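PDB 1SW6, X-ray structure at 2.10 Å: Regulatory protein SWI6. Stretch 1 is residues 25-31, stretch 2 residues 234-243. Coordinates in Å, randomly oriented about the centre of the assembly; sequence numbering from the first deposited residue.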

# COMPACT_ATOMS: atom_id res chain seq x y z
N GLY A 25 -21.47 3.44 -25.51
CA GLY A 25 -20.84 4.78 -25.73
C GLY A 25 -19.53 4.71 -26.51
O GLY A 25 -19.00 3.62 -26.74
N PRO A 26 -18.99 5.85 -26.95
CA PRO A 26 -17.74 5.84 -27.71
C PRO A 26 -16.50 5.75 -26.83
O PRO A 26 -16.52 6.10 -25.65
CB PRO A 26 -17.80 7.16 -28.47
CG PRO A 26 -18.42 8.06 -27.47
CD PRO A 26 -19.56 7.21 -26.91
N ILE A 27 -15.42 5.27 -27.42
CA ILE A 27 -14.14 5.13 -26.73
C ILE A 27 -13.31 6.36 -27.08
O ILE A 27 -12.94 6.57 -28.23
CB ILE A 27 -13.39 3.88 -27.21
CG1 ILE A 27 -14.24 2.63 -26.96
CG2 ILE A 27 -12.05 3.78 -26.50
CD1 ILE A 27 -13.61 1.34 -27.47
N ILE A 28 -13.05 7.20 -26.08
CA ILE A 28 -12.25 8.40 -26.30
C ILE A 28 -10.78 7.97 -26.23
O ILE A 28 -10.34 7.39 -25.23
CB ILE A 28 -12.56 9.43 -25.22
CG1 ILE A 28 -14.08 9.65 -25.19
CG2 ILE A 28 -11.83 10.73 -25.50
CD1 ILE A 28 -14.54 10.58 -24.09
N THR A 29 -10.03 8.25 -27.29
CA THR A 29 -8.64 7.82 -27.35
C THR A 29 -7.58 8.90 -27.23
O THR A 29 -7.84 10.07 -27.49
CB THR A 29 -8.41 7.05 -28.65
OG1 THR A 29 -8.78 7.87 -29.76
CG2 THR A 29 -9.26 5.77 -28.67
N PHE A 30 -6.38 8.49 -26.83
CA PHE A 30 -5.23 9.39 -26.67
C PHE A 30 -3.99 8.66 -27.19
O PHE A 30 -3.89 7.44 -27.07
CB PHE A 30 -5.03 9.76 -25.20
CG PHE A 30 -6.27 10.31 -24.54
CD1 PHE A 30 -7.28 9.45 -24.10
CD2 PHE A 30 -6.44 11.68 -24.37
CE1 PHE A 30 -8.44 9.95 -23.51
CE2 PHE A 30 -7.60 12.20 -23.78
CZ PHE A 30 -8.60 11.33 -23.35
N THR A 31 -3.05 9.40 -27.78
CA THR A 31 -1.85 8.77 -28.32
C THR A 31 -0.51 9.35 -27.87
O THR A 31 0.55 8.89 -28.30
CB THR A 31 -1.86 8.77 -29.87
OG1 THR A 31 -2.18 10.09 -30.35
CG2 THR A 31 -2.87 7.76 -30.41
N LYS A 234 -17.29 -6.68 -26.97
CA LYS A 234 -18.26 -5.61 -27.14
C LYS A 234 -17.70 -4.34 -27.80
O LYS A 234 -18.45 -3.58 -28.42
CB LYS A 234 -18.90 -5.25 -25.80
CG LYS A 234 -19.61 -6.42 -25.14
CD LYS A 234 -20.48 -5.99 -23.97
CE LYS A 234 -19.70 -5.28 -22.88
NZ LYS A 234 -20.60 -4.77 -21.79
N LYS A 235 -16.40 -4.09 -27.69
CA LYS A 235 -15.86 -2.87 -28.27
C LYS A 235 -15.89 -2.84 -29.80
O LYS A 235 -15.80 -1.77 -30.41
CB LYS A 235 -14.43 -2.62 -27.78
CG LYS A 235 -13.37 -3.50 -28.39
CD LYS A 235 -12.00 -2.90 -28.12
CE LYS A 235 -10.91 -3.65 -28.87
NZ LYS A 235 -11.14 -3.69 -30.35
N GLN A 236 -16.02 -4.02 -30.40
CA GLN A 236 -16.07 -4.16 -31.86
C GLN A 236 -17.17 -3.28 -32.47
O GLN A 236 -17.02 -2.78 -33.58
CB GLN A 236 -16.32 -5.63 -32.22
CG GLN A 236 -16.21 -5.94 -33.70
CD GLN A 236 -14.82 -5.65 -34.25
OE1 GLN A 236 -13.82 -6.21 -33.78
NE2 GLN A 236 -14.76 -4.78 -35.25
N ASN A 237 -18.27 -3.11 -31.74
CA ASN A 237 -19.38 -2.28 -32.20
C ASN A 237 -19.41 -0.95 -31.46
O ASN A 237 -20.47 -0.50 -31.01
CB ASN A 237 -20.72 -2.99 -31.97
CG ASN A 237 -20.80 -4.33 -32.65
OD1 ASN A 237 -20.43 -4.47 -33.82
ND2 ASN A 237 -21.29 -5.34 -31.93
N ARG A 238 -18.26 -0.30 -31.32
CA ARG A 238 -18.22 0.96 -30.61
C ARG A 238 -17.43 2.04 -31.35
O ARG A 238 -16.28 1.83 -31.74
CB ARG A 238 -17.63 0.75 -29.21
CG ARG A 238 -18.49 -0.13 -28.31
CD ARG A 238 -17.92 -0.20 -26.90
NE ARG A 238 -17.83 1.13 -26.32
CZ ARG A 238 -17.05 1.44 -25.28
NH1 ARG A 238 -16.30 0.49 -24.72
NH2 ARG A 238 -17.01 2.69 -24.83
N PRO A 239 -18.05 3.21 -31.55
CA PRO A 239 -17.38 4.30 -32.25
C PRO A 239 -16.12 4.72 -31.49
O PRO A 239 -16.02 4.52 -30.29
CB PRO A 239 -18.44 5.40 -32.29
CG PRO A 239 -19.24 5.14 -31.03
CD PRO A 239 -19.37 3.64 -31.05
N ILE A 240 -15.16 5.29 -32.21
CA ILE A 240 -13.91 5.73 -31.59
C ILE A 240 -13.64 7.19 -31.94
O ILE A 240 -13.42 7.53 -33.10
CB ILE A 240 -12.72 4.89 -32.09
CG1 ILE A 240 -12.96 3.41 -31.81
CG2 ILE A 240 -11.44 5.37 -31.42
CD1 ILE A 240 -11.91 2.50 -32.43
N GLN A 241 -13.64 8.06 -30.93
CA GLN A 241 -13.36 9.47 -31.18
C GLN A 241 -12.14 9.92 -30.38
O GLN A 241 -11.98 9.54 -29.22
CB GLN A 241 -14.58 10.33 -30.83
CG GLN A 241 -14.99 10.29 -29.37
CD GLN A 241 -16.15 11.24 -29.07
OE1 GLN A 241 -17.24 11.11 -29.64
NE2 GLN A 241 -15.92 12.19 -28.18
N SER A 242 -11.28 10.71 -31.02
CA SER A 242 -10.07 11.22 -30.38
C SER A 242 -10.42 12.35 -29.41
O SER A 242 -10.93 13.39 -29.83
CB SER A 242 -9.08 11.72 -31.43
OG SER A 242 -7.93 12.29 -30.84
N GLY A 243 -10.15 12.14 -28.12
CA GLY A 243 -10.47 13.15 -27.13
C GLY A 243 -9.33 14.13 -26.87
O GLY A 243 -9.57 15.32 -26.65

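Two short parallel strands, residues 27-29 and 240-242, lie side by side and set the frame for the strand side chains in this contact. The hydrogen bonds follow the parallel pattern, in which alternate residues of one strand bond to both neighbours of the residue opposite. Ile-27 N donates to Pro-239 O (3.0 Å) and Ile-27 O accepts from Gln-241 N (3.2 Å); two residues on, Thr-29 N donates to Gln-241 O (3.0 Å) and Thr-29 O accepts from Gly-243 N (3.2 Å). Ile-28, between them, bonds to none of these partners through its amide, but its CA comes to 3.1 Å from Gln-241 O in a CA-H...O contact. The prolines fit just ahead of this ladder. Neither has an amide hydrogen to give. In a continued ladder the amide of Pro-239 would face Gly-25 O; here the Arg-238 side chain supplies the donors to that carbonyl. Pro-239 supplies its carbonyl, while Pro-26 CB packs against Pro-239 CG at 3.6 Å, both rings with C-gamma endo pucker.

Strand alternation then sorts the side chains. Ile-27, Thr-29, Ile-240 and Ser-242 share one face, Ile-28 and Gln-241 the other. All three isoleucines adopt the same m,t rotamer, a usual choice for a beta-branched residue in a strand, yet each meets different surroundings. Ile-27 is the buried one. Its extended CG1-CD1 arm runs toward the loop before the second strand, where CG1 lies 3.5 Å from Arg-238 CZ, over one face of the guanidinium, and CD1 reaches Lys-235 CB at 4.1 Å. Lys-235 offers only the base of its side chain here; chi1 is p and the end leads away, with its NZ hydrogen-bonded elsewhere in the structure.

Arg-238 does two jobs with one conformation. Its CB points toward the first stretch, and the m,t,p course of chi1 to chi3 brings the guanidinium edge to Gly-25 O, which accepts from both NE (2.8 Å) and NH2 (2.9 Å). One carbonyl thus takes a forked pair of bonds near the plane of the group, leaving a flat face free to cover Ile-27. Polar edge and apolar face are used at once.

On the face of the sheet that carries Ile-27, Thr-29 takes chi1 p, and its CG2 packs on Ile-240 CG2 at 3.5 Å. Its OG1 is 3.6 Å from Ser-242 CA. On the other face, Gln-241, with chi1 p and chi2 t, extends along the first strand: its OE1 lies 3.9 Å from Pro-26 CG, while NE2 is 4.3 Å from Ile-28 CG1. No hydrogen bond to the first stretch accompanies these approaches; the side chain as a whole lies against Pro-26 and Ile-28.

The end of the ladder depends on a glycine. Ile-28 CG2 comes to 3.2 Å from Gly-243 CA, and a CB at Gly-243 would fall 2.0 Å from that methyl, a plain clash. The absent side chain lets the isoleucine branch sit directly against the backbone. Phe-30, with chi1 m, brings CE2 to 4.0 Å from Gly-243 C.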